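Long-range contacts in transcription termination factor FttA (Methanosarcina mazei, PDB 2XR1), which probably ends archaeal transcription by cleaving nascent RNA at the polymerase exit channel, using a two-zinc metallo-beta-lactamase nuclease site: residues G191-V195 with E606-E610; I211-V215 with L248-V254; T224-Y228 with L256-Y260. One frame throughout, in Å; residues are numbered along the deposited sequence. Where two conformers were deposited one is given.

All three contacts lie in the metallo-beta-lactamase region, which resumes after the beta-CASP region. The segments run 191-195, 211-215, 224-228, 248-254, 256-260, 606-610: contacts 2 and 3 interlock inside the loop closed by contact 1. Segments 191-195 and 211-215 follow strands 185-190 and 208-211 of one mixed sheet and 606-610 follows strand 602-606 of the other, so contact 1 joins the two sheets. Contacts 1 and 2, centres 14 Å apart, bring distant parts of the sequence to one zinc of a two-zinc site through His607, Asp249 and His250. Contact 3, about 10 Å from contact 2 centre to centre, lies beside it, Pro225 against Leu253; helix 254-259, which follows helix 248-251, carries one side.

Contact 1. Residues G191-V195 with E606-E610. With ZN (zinc ion), chain F.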
ATOM      1  N   GLY B 191      -5.853   7.448 -11.199  1.00 30.96           N
ATOM      2  CA  GLY B 191      -7.214   7.293 -11.692  1.00 30.44           C
ATOM      3  C   GLY B 191      -8.283   7.485 -10.621  1.00 30.79           C
ATOM      4  O   GLY B 191      -9.449   7.106 -10.812  1.00 29.14           O
ATOM      5  N   CYS B 192      -7.891   8.109  -9.510  1.00 32.52           N
ATOM      6  CA  CYS B 192      -8.785   8.286  -8.384  1.00 33.37           C
ATOM      7  C   CYS B 192      -8.979   9.761  -8.108  1.00 34.67           C
ATOM      8  O   CYS B 192      -8.019  10.522  -7.967  1.00 36.22           O
ATOM      9  CB  CYS B 192      -8.270   7.511  -7.158  1.00 33.11           C
ATOM     10  SG  CYS B 192      -8.355   5.668  -7.450  1.00 35.93           S
ATOM     11  N   LYS B 193     -10.245  10.159  -8.060  1.00 34.45           N
ATOM     12  CA  LYS B 193     -10.615  11.574  -7.897  1.00 36.08           C
ATOM     13  C   LYS B 193     -10.038  12.394  -9.035  1.00 36.37           C
ATOM     14  O   LYS B 193      -9.827  13.593  -8.903  1.00 38.57           O
ATOM     15  CB  LYS B 193     -10.187  12.110  -6.530  1.00 37.38           C
ATOM     16  CG  LYS B 193     -10.947  11.500  -5.350  1.00 37.96           C
ATOM     17  CD  LYS B 193     -10.411  12.056  -4.045  1.00 42.68           C
ATOM     18  CE  LYS B 193     -11.230  11.692  -2.809  1.00 44.76           C
ATOM     19  NZ  LYS B 193     -11.121  10.257  -2.458  1.00 45.78           N
ATOM     20  N   GLU B 194      -9.789  11.716 -10.157  1.00 34.73           N
ATOM     21  CA  GLU B 194      -9.296  12.344 -11.391  1.00 35.27           C
ATOM     22  C   GLU B 194      -9.725  11.446 -12.570  1.00 33.63           C
ATOM     23  O   GLU B 194     -10.079  10.292 -12.411  1.00 31.30           O
ATOM     24  CB  GLU B 194      -7.773  12.541 -11.369  1.00 35.18           C
ATOM     25  CG  GLU B 194      -6.999  11.225 -11.292  1.00 34.57           C
ATOM     26  CD  GLU B 194      -5.501  11.340 -10.900  1.00 36.54           C
ATOM     27  OE1 GLU B 194      -4.948  12.452 -10.612  1.00 37.73           O
ATOM     28  OE2 GLU B 194      -4.869  10.265 -10.881  1.00 34.98           O
ATOM     29  N   VAL B 195      -9.746  12.028 -13.744  1.00 35.02           N
ATOM     30  CA  VAL B 195      -9.797  11.265 -14.978  1.00 34.72           C
ATOM     31  C   VAL B 195      -8.379  11.238 -15.429  1.00 35.26           C
ATOM     32  O   VAL B 195      -7.708  12.259 -15.358  1.00 40.42           O
ATOM     33  CB  VAL B 195     -10.637  11.980 -16.026  1.00 35.56           C
ATOM     34  CG1 VAL B 195     -10.430  11.349 -17.322  1.00 36.74           C
ATOM     35  CG2 VAL B 195     -12.124  11.917 -15.618  1.00 35.04           C
ATOM     36  N   GLU B 606     -14.101   5.649  -9.035  1.00 27.74           N
ATOM     37  CA  GLU B 606     -12.879   6.133  -9.610  1.00 28.85           C
ATOM     38  C   GLU B 606     -13.183   6.735 -10.977  1.00 28.04           C
ATOM     39  O   GLU B 606     -14.330   6.761 -11.391  1.00 28.21           O
ATOM     40  CB  GLU B 606     -11.830   5.014  -9.726  1.00 28.89           C
ATOM     41  CG  GLU B 606     -12.309   3.700 -10.289  1.00 32.50           C
ATOM     42  CD  GLU B 606     -12.038   3.464 -11.799  1.00 37.29           C
ATOM     43  OE1 GLU B 606     -11.023   3.954 -12.384  1.00 39.56           O
ATOM     44  OE2 GLU B 606     -12.849   2.703 -12.410  1.00 41.82           O
ATOM     45  N   HIS B 607     -12.170   7.279 -11.647  1.00 27.93           N
ATOM     46  CA  HIS B 607     -12.331   7.792 -13.023  1.00 27.46           C
ATOM     47  C   HIS B 607     -13.465   8.817 -13.104  1.00 28.48           C
ATOM     48  O   HIS B 607     -14.447   8.635 -13.800  1.00 27.93           O
ATOM     49  CB  HIS B 607     -12.554   6.645 -13.957  1.00 25.52           C
ATOM     50  CG  HIS B 607     -12.335   6.964 -15.390  1.00 24.79           C
ATOM     51  ND1 HIS B 607     -13.239   7.683 -16.129  1.00 25.97           N
ATOM     52  CD2 HIS B 607     -11.371   6.567 -16.256  1.00 24.44           C
ATOM     53  CE1 HIS B 607     -12.820   7.755 -17.381  1.00 26.15           C
ATOM     54  NE2 HIS B 607     -11.692   7.081 -17.486  1.00 25.14           N
ATOM     55  N   GLY B 608     -13.293   9.897 -12.355  1.00 29.93           N
ATOM     56  CA  GLY B 608     -14.160  11.054 -12.436  1.00 31.47           C
ATOM     57  C   GLY B 608     -13.441  12.191 -11.762  1.00 33.76           C
ATOM     58  O   GLY B 608     -12.454  11.964 -11.078  1.00 34.13           O
ATOM     59  N   ASP B 609     -13.891  13.426 -11.945  1.00 35.82           N
ATOM     60  CA  ASP B 609     -13.307  14.481 -11.150  1.00 37.93           C
ATOM     61  C   ASP B 609     -13.752  14.272  -9.700  1.00 37.97           C
ATOM     62  O   ASP B 609     -14.676  13.508  -9.448  1.00 37.66           O
ATOM     63  CB  ASP B 609     -13.627  15.855 -11.715  1.00 39.85           C
ATOM     64  CG  ASP B 609     -15.127  16.185 -11.733  1.00 44.21           C
ATOM     65  OD1 ASP B 609     -15.872  15.873 -10.751  1.00 48.66           O
ATOM     66  OD2 ASP B 609     -15.547  16.830 -12.739  1.00 50.23           O
ATOM     67  N   GLU B 610     -13.065  14.892  -8.750  1.00 39.16           N
ATOM     68  CA  GLU B 610     -13.289  14.601  -7.335  1.00 39.81           C
ATOM     69  C   GLU B 610     -14.753  14.568  -6.942  1.00 39.34           C
ATOM     70  O   GLU B 610     -15.218  13.565  -6.421  1.00 39.05           O
ATOM     71  CB  GLU B 610     -12.567  15.599  -6.433  1.00 41.91           C
ATOM     72  CG  GLU B 610     -12.574  15.166  -4.980  1.00 44.17           C
ATOM     73  CD  GLU B 610     -11.760  16.069  -4.096  1.00 50.22           C
ATOM     74  OE1 GLU B 610     -11.470  17.238  -4.512  1.00 54.09           O
ATOM     75  OE2 GLU B 610     -11.436  15.597  -2.977  1.00 52.26           O
TER
HETATM   76 ZN    ZN F1639     -10.984   6.393 -19.415  1.00 35.44          ZN
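Backbone bonds join the loop 191-195 to the loop between strand 602-606 and helix 610-624: His607 N donates to Gly191 O at 2.9 Å and 162°, while Gly608 N makes a weak bond of 3.2 Å to Glu194 O. The same Glu194 O is approached by His607 CA at 3.4 Å; one good bond, one weak bond and this CH...O contact place the main chain around His607. Val195 has CG1 anti to its backbone N (chi1 168°); this methyl leans obliquely toward the imidazole of His607, and CG2 packs 3.9 Å from Gly608 CA. Farther from the zinc, the alkyl chain of Lys193 crosses that of Glu610, with Lys193 CD 3.8 Å from Glu610 OE2. Their charged ends form no salt bridge, as Lys193 NZ stays 5.4 Å from Glu610 OE2 and bonds instead to Thr632 OG1 and Leu631 O. Glu194 curls back over its own loop: its OE2 takes Gly191 N on the anti lone pair at 3.0 Å and 175°, and also pairs with Arg197 and Asn633. Asp609 is the N-cap of helix 610-624, its OD1 accepting from Ala612 N. The ring of His607 has its two nitrogens occupied, NE2 by zinc at 2.2 Å and ND1 by Thr382 OG1. Asp249, His250 and Asp355 complete the coordination of this ion. The chemistry implies that His607, from the C-terminal portion of the metallo-beta-lactamase region, is fixed jointly by main-chain bonds, a hydroxyl at ND1 and zinc.

Contact 2. Residues I211-V215 with L248-V254. With ZN (zinc ion), chain F.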
ATOM      1  N   ILE B 211      -4.265  -3.637 -12.933  1.00 27.09           N
ATOM      2  CA  ILE B 211      -5.295  -3.326 -13.882  1.00 26.46           C
ATOM      3  C   ILE B 211      -5.048  -1.909 -14.410  1.00 27.21           C
ATOM      4  O   ILE B 211      -5.085  -0.941 -13.651  1.00 27.47           O
ATOM      5  CB  ILE B 211      -6.701  -3.454 -13.296  1.00 26.29           C
ATOM      6  CG1 ILE B 211      -6.998  -4.907 -12.901  1.00 26.33           C
ATOM      7  CG2 ILE B 211      -7.756  -2.989 -14.333  1.00 23.76           C
ATOM      8  CD1 ILE B 211      -6.772  -5.296 -11.417  1.00 26.22           C
ATOM      9  N   ASP B 212      -4.811  -1.824 -15.720  1.00 27.35           N
ATOM     10  CA  ASP B 212      -4.552  -0.581 -16.449  1.00 28.65           C
ATOM     11  C   ASP B 212      -3.225   0.085 -16.036  1.00 29.95           C
ATOM     12  O   ASP B 212      -2.693  -0.149 -14.956  1.00 30.90           O
ATOM     13  CB  ASP B 212      -5.747   0.406 -16.389  1.00 27.57           C
ATOM     14  CG  ASP B 212      -6.970  -0.058 -17.247  1.00 30.88           C
ATOM     15  OD1 ASP B 212      -6.760  -0.937 -18.134  1.00 31.25           O
ATOM     16  OD2 ASP B 212      -8.146   0.461 -17.057  1.00 33.73           O
ATOM     17  N   CYS B 213      -2.680   0.885 -16.947  1.00 30.51           N
ATOM     18  CA  CYS B 213      -1.602   1.744 -16.661  1.00 31.61           C
ATOM     19  C   CYS B 213      -1.580   2.905 -17.629  1.00 32.29           C
ATOM     20  O   CYS B 213      -0.843   2.860 -18.596  1.00 33.01           O
ATOM     21  CB  CYS B 213      -0.323   0.981 -16.743  1.00 32.96           C
ATOM     22  SG  CYS B 213       0.987   1.936 -16.007  1.00 37.40           S
ATOM     23  N   GLY B 214      -2.357   3.965 -17.332  1.00 31.78           N
ATOM     24  CA  GLY B 214      -2.648   5.017 -18.303  1.00 31.80           C
ATOM     25  C   GLY B 214      -1.735   6.210 -18.317  1.00 33.42           C
ATOM     26  O   GLY B 214      -0.923   6.372 -17.425  1.00 34.57           O
ATOM     27  N   VAL B 215      -1.876   7.053 -19.338  1.00 33.95           N
ATOM     28  CA  VAL B 215      -1.249   8.364 -19.360  1.00 36.20           C
ATOM     29  C   VAL B 215      -2.163   9.346 -18.681  1.00 36.31           C
ATOM     30  O   VAL B 215      -3.343   9.112 -18.597  1.00 34.81           O
ATOM     31  CB  VAL B 215      -0.997   8.897 -20.799  1.00 37.71           C
ATOM     32  CG1 VAL B 215      -0.034   8.030 -21.530  1.00 37.85           C
ATOM     33  CG2 VAL B 215      -2.302   8.995 -21.563  1.00 37.41           C
ATOM     34  N   LEU B 248      -5.827   5.591 -24.431  1.00 30.78           N
ATOM     35  CA  LEU B 248      -4.526   5.970 -23.919  1.00 31.73           C
ATOM     36  C   LEU B 248      -4.501   6.128 -22.401  1.00 31.02           C
ATOM     37  O   LEU B 248      -3.567   5.681 -21.771  1.00 31.18           O
ATOM     38  CB  LEU B 248      -3.997   7.214 -24.632  1.00 33.52           C
ATOM     39  CG  LEU B 248      -3.217   6.786 -25.881  1.00 35.52           C
ATOM     40  CD1 LEU B 248      -3.026   7.926 -26.847  1.00 39.23           C
ATOM     41  CD2 LEU B 248      -1.880   6.093 -25.523  1.00 34.43           C
ATOM     42  N   ASP B 249      -5.564   6.690 -21.819  1.00 30.94           N
ATOM     43  CA  ASP B 249      -5.634   6.930 -20.382  1.00 29.86           C
ATOM     44  C   ASP B 249      -5.787   5.629 -19.631  1.00 27.64           C
ATOM     45  O   ASP B 249      -6.015   5.679 -18.448  1.00 27.09           O
ATOM     46  CB  ASP B 249      -6.772   7.935 -20.025  1.00 29.99           C
ATOM     47  CG  ASP B 249      -8.212   7.391 -20.312  1.00 31.16           C
ATOM     48  OD1 ASP B 249      -8.483   7.043 -21.484  1.00 35.86           O
ATOM     49  OD2 ASP B 249      -9.103   7.322 -19.405  1.00 28.89           O
ATOM     50  N   HIS B 250      -5.728   4.479 -20.319  1.00 26.86           N
ATOM     51  CA  HIS B 250      -5.736   3.158 -19.669  1.00 25.78           C
ATOM     52  C   HIS B 250      -4.607   2.151 -20.049  1.00 26.62           C
ATOM     53  O   HIS B 250      -4.358   1.184 -19.305  1.00 26.22           O
ATOM     54  CB  HIS B 250      -7.062   2.477 -19.933  1.00 24.24           C
ATOM     55  CG  HIS B 250      -8.234   3.227 -19.388  1.00 23.76           C
ATOM     56  ND1 HIS B 250      -8.876   2.878 -18.215  1.00 20.94           N
ATOM     57  CD2 HIS B 250      -8.862   4.325 -19.849  1.00 24.03           C
ATOM     58  CE1 HIS B 250      -9.847   3.741 -17.989  1.00 24.53           C
ATOM     59  NE2 HIS B 250      -9.859   4.635 -18.957  1.00 23.94           N
ATOM     60  N   GLN B 251      -4.011   2.330 -21.233  1.00 27.76           N
ATOM     61  CA  GLN B 251      -2.931   1.481 -21.741  1.00 28.03           C
ATOM     62  C   GLN B 251      -1.647   2.268 -22.061  1.00 29.74           C
ATOM     63  O   GLN B 251      -0.561   1.699 -22.196  1.00 30.55           O
ATOM     64  CB  GLN B 251      -3.386   0.705 -22.979  1.00 27.84           C
ATOM     65  CG  GLN B 251      -4.033   1.519 -24.179  1.00 28.29           C
ATOM     66  CD  GLN B 251      -3.023   2.204 -25.099  1.00 30.45           C
ATOM     67  OE1 GLN B 251      -1.804   2.091 -24.914  1.00 33.26           O
ATOM     68  NE2 GLN B 251      -3.517   2.922 -26.096  1.00 31.90           N
ATOM     69  N   GLY B 252      -1.757   3.580 -22.156  1.00 30.07           N
ATOM     70  CA  GLY B 252      -0.667   4.369 -22.698  1.00 32.43           C
ATOM     71  C   GLY B 252       0.718   4.254 -22.079  1.00 33.24           C
ATOM     72  O   GLY B 252       1.700   4.530 -22.738  1.00 34.63           O
ATOM     73  N   LEU B 253       0.801   3.877 -20.808  1.00 32.55           N
ATOM     74  CA  LEU B 253       2.083   3.697 -20.158  1.00 33.63           C
ATOM     75  C   LEU B 253       2.407   2.230 -19.885  1.00 32.30           C
ATOM     76  O   LEU B 253       3.431   1.918 -19.268  1.00 33.99           O
ATOM     77  CB  LEU B 253       2.147   4.503 -18.879  1.00 34.52           C
ATOM     78  CG  LEU B 253       2.319   6.022 -19.106  1.00 37.00           C
ATOM     79  CD1 LEU B 253       2.266   6.727 -17.771  1.00 37.68           C
ATOM     80  CD2 LEU B 253       3.585   6.340 -19.811  1.00 38.72           C
ATOM     81  N   VAL B 254       1.624   1.317 -20.429  1.00 29.81           N
ATOM     82  CA  VAL B 254       1.982  -0.069 -20.308  1.00 29.01           C
ATOM     83  C   VAL B 254       3.383  -0.341 -20.867  1.00 32.04           C
ATOM     84  O   VAL B 254       4.112  -1.136 -20.291  1.00 33.69           O
ATOM     85  CB  VAL B 254       0.960  -0.992 -20.952  1.00 27.44           C
ATOM     86  CG1 VAL B 254       1.527  -2.469 -21.091  1.00 24.77           C
ATOM     87  CG2 VAL B 254      -0.323  -0.941 -20.142  1.00 23.72           C
TER
HETATM   88 ZN    ZN F1639     -10.984   6.393 -19.415  1.00 35.44          ZN
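Val215 and Cys213 grip the short helix 248-251, which carries Asp249 and His250, the last two ligands of the metallo-beta-lactamase HxHxDH motif that begins with His245 and His247. Val215 N donates to Leu248 O at 3.3 Å, sharing that carbonyl with Gly252 N. With CG1 anti to the carbonyl carbon (chi1 -64°), CG1 packs against the Gly252-Leu253 end, 3.9 Å from Leu253 CG, and CG2 against Leu248, 3.9 Å from its CB. Cys213 binds through both of its main-chain polar atoms, N to His250 O at 2.9 Å and O from Leu253 N at 2.9 Å, the latter in the carbonyl plane. The Cys213 side chain continues the apolar seam, SG lying 4.0 Å from Leu253 CB and CB 3.9 Å from Val254 CG2. Between these anchors Gly214 brings its CA into a CH...O contact with Asp249 O. The backbone is therefore pinned on both flanks of the metal ligands. Asp249 OD2 and His250 NE2 bind the same zinc, whose other ligands are Asp355 and His607. On the ND1 side of the ring, away from the metal, Asp212 holds His250 and would probably enrich it in electron density; its OD2 also bonds Thr244 OG1. His250 ND1 donates to Asp212 OD2 at 2.8 Å: OD2 lies 7° from the His250 ring plane, while ND1 stands 58° above the carboxylate plane.

Contact 3. Residues T224-Y228 with L256-Y260; sequences TPYLY and LLFKY
Leu227 lays its CD1 methyl against Leu257 CD2 at 3.9 Å, the two side chains crossing at about a right angle. A first torsion of -64° sets CG beside the backbone N, and the extended second torsion sends CD1 out to the helix, where it also lies 4.3 Å from Leu256 CD2; Leu227 CD2 comes within 4.1 Å of Leu257 CD2. That methyl of Leu256 is a shared point of contact, since Thr224 CG2 touches it more loosely at 4.5 Å. Thr224 turns its polar end the other way, OG1 donating to Pro225 O at 2.8 Å and so folding the hydroxyl back on its own loop. Toward the surface two tyrosines meet. Tyr228 was deposited in two conformers; in the one described, Tyr228 OH and Tyr260 OH are hydrogen-bonded at 2.6 Å, and for the other the bond is uncertain. Each hydroxyl lies near the edge of the other ring, and the ring planes make 66°, an oblique pairing. Leu227 also packs on Cys199 of strand 199-203, so the loop is wedged between sheet and helix. Tyr226 meets Trp183 of the second subunit, its ring roughly perpendicular. The arrangement belongs to the metallo-beta-lactamase fold, where the long connection between parallel strands 208-211 and 240-242 leans on helix 254-259, part of the following beta-alpha-beta crossover to strand 266-268.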
ATOM      1  N   THR B 224       2.567  10.560 -14.485  1.00 45.09           N
ATOM      2  CA  THR B 224       2.346   9.150 -14.592  1.00 41.36           C
ATOM      3  C   THR B 224       1.627   8.663 -13.347  1.00 38.28           C
ATOM      4  O   THR B 224       1.491   9.387 -12.384  1.00 38.39           O
ATOM      5  CB  THR B 224       3.694   8.424 -14.680  1.00 42.66           C
ATOM      6  OG1 THR B 224       4.363   8.536 -13.424  1.00 45.53           O
ATOM      7  CG2 THR B 224       4.575   9.023 -15.769  1.00 42.64           C
ATOM      8  N   PRO B 225       1.143   7.431 -13.367  1.00 35.23           N
ATOM      9  CA  PRO B 225       0.735   6.837 -12.106  1.00 34.17           C
ATOM     10  C   PRO B 225       1.947   6.699 -11.155  1.00 35.85           C
ATOM     11  O   PRO B 225       3.097   6.813 -11.596  1.00 36.19           O
ATOM     12  CB  PRO B 225       0.234   5.477 -12.514  1.00 31.84           C
ATOM     13  CG  PRO B 225      -0.073   5.595 -13.959  1.00 31.68           C
ATOM     14  CD  PRO B 225       0.836   6.586 -14.519  1.00 33.54           C
ATOM     15  N   TYR B 226       1.679   6.492  -9.866  1.00 35.81           N
ATOM     16  CA  TYR B 226       2.754   6.307  -8.899  1.00 38.36           C
ATOM     17  C   TYR B 226       3.348   4.895  -9.028  1.00 38.18           C
ATOM     18  O   TYR B 226       3.101   4.021  -8.203  1.00 37.30           O
ATOM     19  CB  TYR B 226       2.264   6.570  -7.450  1.00 39.20           C
ATOM     20  CG  TYR B 226       1.795   7.976  -7.202  1.00 39.19           C
ATOM     21  CD1 TYR B 226       2.669   8.950  -6.857  1.00 43.61           C
ATOM     22  CD2 TYR B 226       0.472   8.317  -7.373  1.00 38.75           C
ATOM     23  CE1 TYR B 226       2.232  10.268  -6.674  1.00 46.56           C
ATOM     24  CE2 TYR B 226       0.034   9.590  -7.202  1.00 39.50           C
ATOM     25  CZ  TYR B 226       0.900  10.553  -6.861  1.00 43.35           C
ATOM     26  OH  TYR B 226       0.454  11.811  -6.669  1.00 48.06           O
ATOM     27  N   LEU B 227       4.146   4.688 -10.067  1.00 39.45           N
ATOM     28  CA  LEU B 227       4.719   3.380 -10.335  1.00 39.48           C
ATOM     29  C   LEU B 227       5.963   3.087  -9.487  1.00 42.22           C
ATOM     30  O   LEU B 227       6.431   1.952  -9.527  1.00 42.86           O
ATOM     31  CB  LEU B 227       5.083   3.237 -11.811  1.00 39.17           C
ATOM     32  CG  LEU B 227       3.941   3.281 -12.819  1.00 38.53           C
ATOM     33  CD1 LEU B 227       4.452   3.206 -14.279  1.00 38.91           C
ATOM     34  CD2 LEU B 227       2.899   2.171 -12.527  1.00 35.34           C
ATOM     35  N   TYR B 228       6.480   4.046  -8.712  1.00 43.41           N
ATOM     36  CA  TYR B 228       7.819   3.890  -8.118  1.00 46.08           C
ATOM     37  C   TYR B 228       7.752   3.452  -6.633  1.00 46.06           C
ATOM     38  O   TYR B 228       8.753   3.485  -5.925  1.00 49.37           O
ATOM     39  CB  TYR B 228       8.662   5.163  -8.364  0.50 49.12           C
ATOM     40  CG  TYR B 228       8.656   5.545  -9.845  0.50 50.63           C
ATOM     41  CD1 TYR B 228       7.598   6.277 -10.386  0.50 51.04           C
ATOM     42  CD2 TYR B 228       9.661   5.113 -10.718  0.50 52.80           C
ATOM     43  CE1 TYR B 228       7.559   6.600 -11.736  0.50 50.77           C
ATOM     44  CE2 TYR B 228       9.626   5.433 -12.076  0.50 52.76           C
ATOM     45  CZ  TYR B 228       8.571   6.174 -12.574  0.50 51.57           C
ATOM     46  OH  TYR B 228       8.506   6.506 -13.906  0.50 49.75           O
ATOM     47  N   LEU B 256       5.850   1.595 -20.579  1.00 38.01           N
ATOM     48  CA  LEU B 256       6.823   2.104 -19.611  1.00 39.96           C
ATOM     49  C   LEU B 256       7.136   1.017 -18.580  1.00 40.18           C
ATOM     50  O   LEU B 256       8.253   0.911 -18.091  1.00 40.78           O
ATOM     51  CB  LEU B 256       6.253   3.336 -18.900  1.00 39.84           C
ATOM     52  CG  LEU B 256       7.160   4.184 -18.011  1.00 41.08           C
ATOM     53  CD1 LEU B 256       8.375   4.658 -18.746  1.00 42.48           C
ATOM     54  CD2 LEU B 256       6.396   5.336 -17.514  1.00 37.33           C
ATOM     55  N   LEU B 257       6.122   0.203 -18.247  1.00 38.81           N
ATOM     56  CA  LEU B 257       6.334  -0.963 -17.374  1.00 38.98           C
ATOM     57  C   LEU B 257       7.434  -1.845 -17.932  1.00 40.90           C
ATOM     58  O   LEU B 257       8.326  -2.270 -17.199  1.00 42.79           O
ATOM     59  CB  LEU B 257       5.065  -1.792 -17.206  1.00 36.62           C
ATOM     60  CG  LEU B 257       3.919  -1.050 -16.509  1.00 35.37           C
ATOM     61  CD1 LEU B 257       2.627  -1.846 -16.443  1.00 30.26           C
ATOM     62  CD2 LEU B 257       4.338  -0.628 -15.112  1.00 35.40           C
ATOM     63  N   PHE B 258       7.397  -2.096 -19.229  1.00 41.06           N
ATOM     64  CA  PHE B 258       8.441  -2.915 -19.846  1.00 43.07           C
ATOM     65  C   PHE B 258       9.814  -2.207 -19.845  1.00 46.24           C
ATOM     66  O   PHE B 258      10.856  -2.825 -19.605  1.00 47.89           O
ATOM     67  CB  PHE B 258       7.996  -3.353 -21.238  1.00 42.51           C
ATOM     68  CG  PHE B 258       6.945  -4.407 -21.204  1.00 39.84           C
ATOM     69  CD1 PHE B 258       7.282  -5.724 -21.022  1.00 40.36           C
ATOM     70  CD2 PHE B 258       5.640  -4.083 -21.312  1.00 36.81           C
ATOM     71  CE1 PHE B 258       6.337  -6.674 -20.982  1.00 37.80           C
ATOM     72  CE2 PHE B 258       4.673  -5.056 -21.257  1.00 35.88           C
ATOM     73  CZ  PHE B 258       5.022  -6.338 -21.085  1.00 36.29           C
ATOM     74  N   LYS B 259       9.804  -0.907 -20.087  1.00 47.07           N
ATOM     75  CA  LYS B 259      11.033  -0.155 -20.059  1.00 50.60           C
ATOM     76  C   LYS B 259      11.723  -0.323 -18.710  1.00 51.60           C
ATOM     77  O   LYS B 259      12.942  -0.365 -18.629  1.00 54.57           O
ATOM     78  CB  LYS B 259      10.759   1.320 -20.306  1.00 51.09           C
ATOM     79  CG  LYS B 259      12.016   2.171 -20.379  1.00 54.75           C
ATOM     80  CD  LYS B 259      11.674   3.627 -20.756  1.00 56.13           C
ATOM     81  CE  LYS B 259      12.874   4.567 -20.665  1.00 59.67           C
ATOM     82  NZ  LYS B 259      12.704   5.647 -21.690  1.00 61.29           N
ATOM     83  N   TYR B 260      10.924  -0.410 -17.665  1.00 49.73           N
ATOM     84  CA  TYR B 260      11.408  -0.531 -16.308  1.00 50.65           C
ATOM     85  C   TYR B 260      11.556  -1.970 -15.826  1.00 50.24           C
ATOM     86  O   TYR B 260      11.675  -2.193 -14.618  1.00 51.02           O
ATOM     87  CB  TYR B 260      10.430   0.194 -15.358  1.00 48.97           C
ATOM     88  CG  TYR B 260      10.399   1.702 -15.470  1.00 50.92           C
ATOM     89  CD1 TYR B 260      11.507   2.436 -15.923  1.00 56.60           C
ATOM     90  CD2 TYR B 260       9.271   2.402 -15.087  1.00 50.41           C
ATOM     91  CE1 TYR B 260      11.461   3.812 -16.015  1.00 59.50           C
ATOM     92  CE2 TYR B 260       9.210   3.768 -15.172  1.00 53.17           C
ATOM     93  CZ  TYR B 260      10.288   4.470 -15.641  1.00 58.71           C
ATOM     94  OH  TYR B 260      10.203   5.841 -15.704  1.00 64.19           O
TER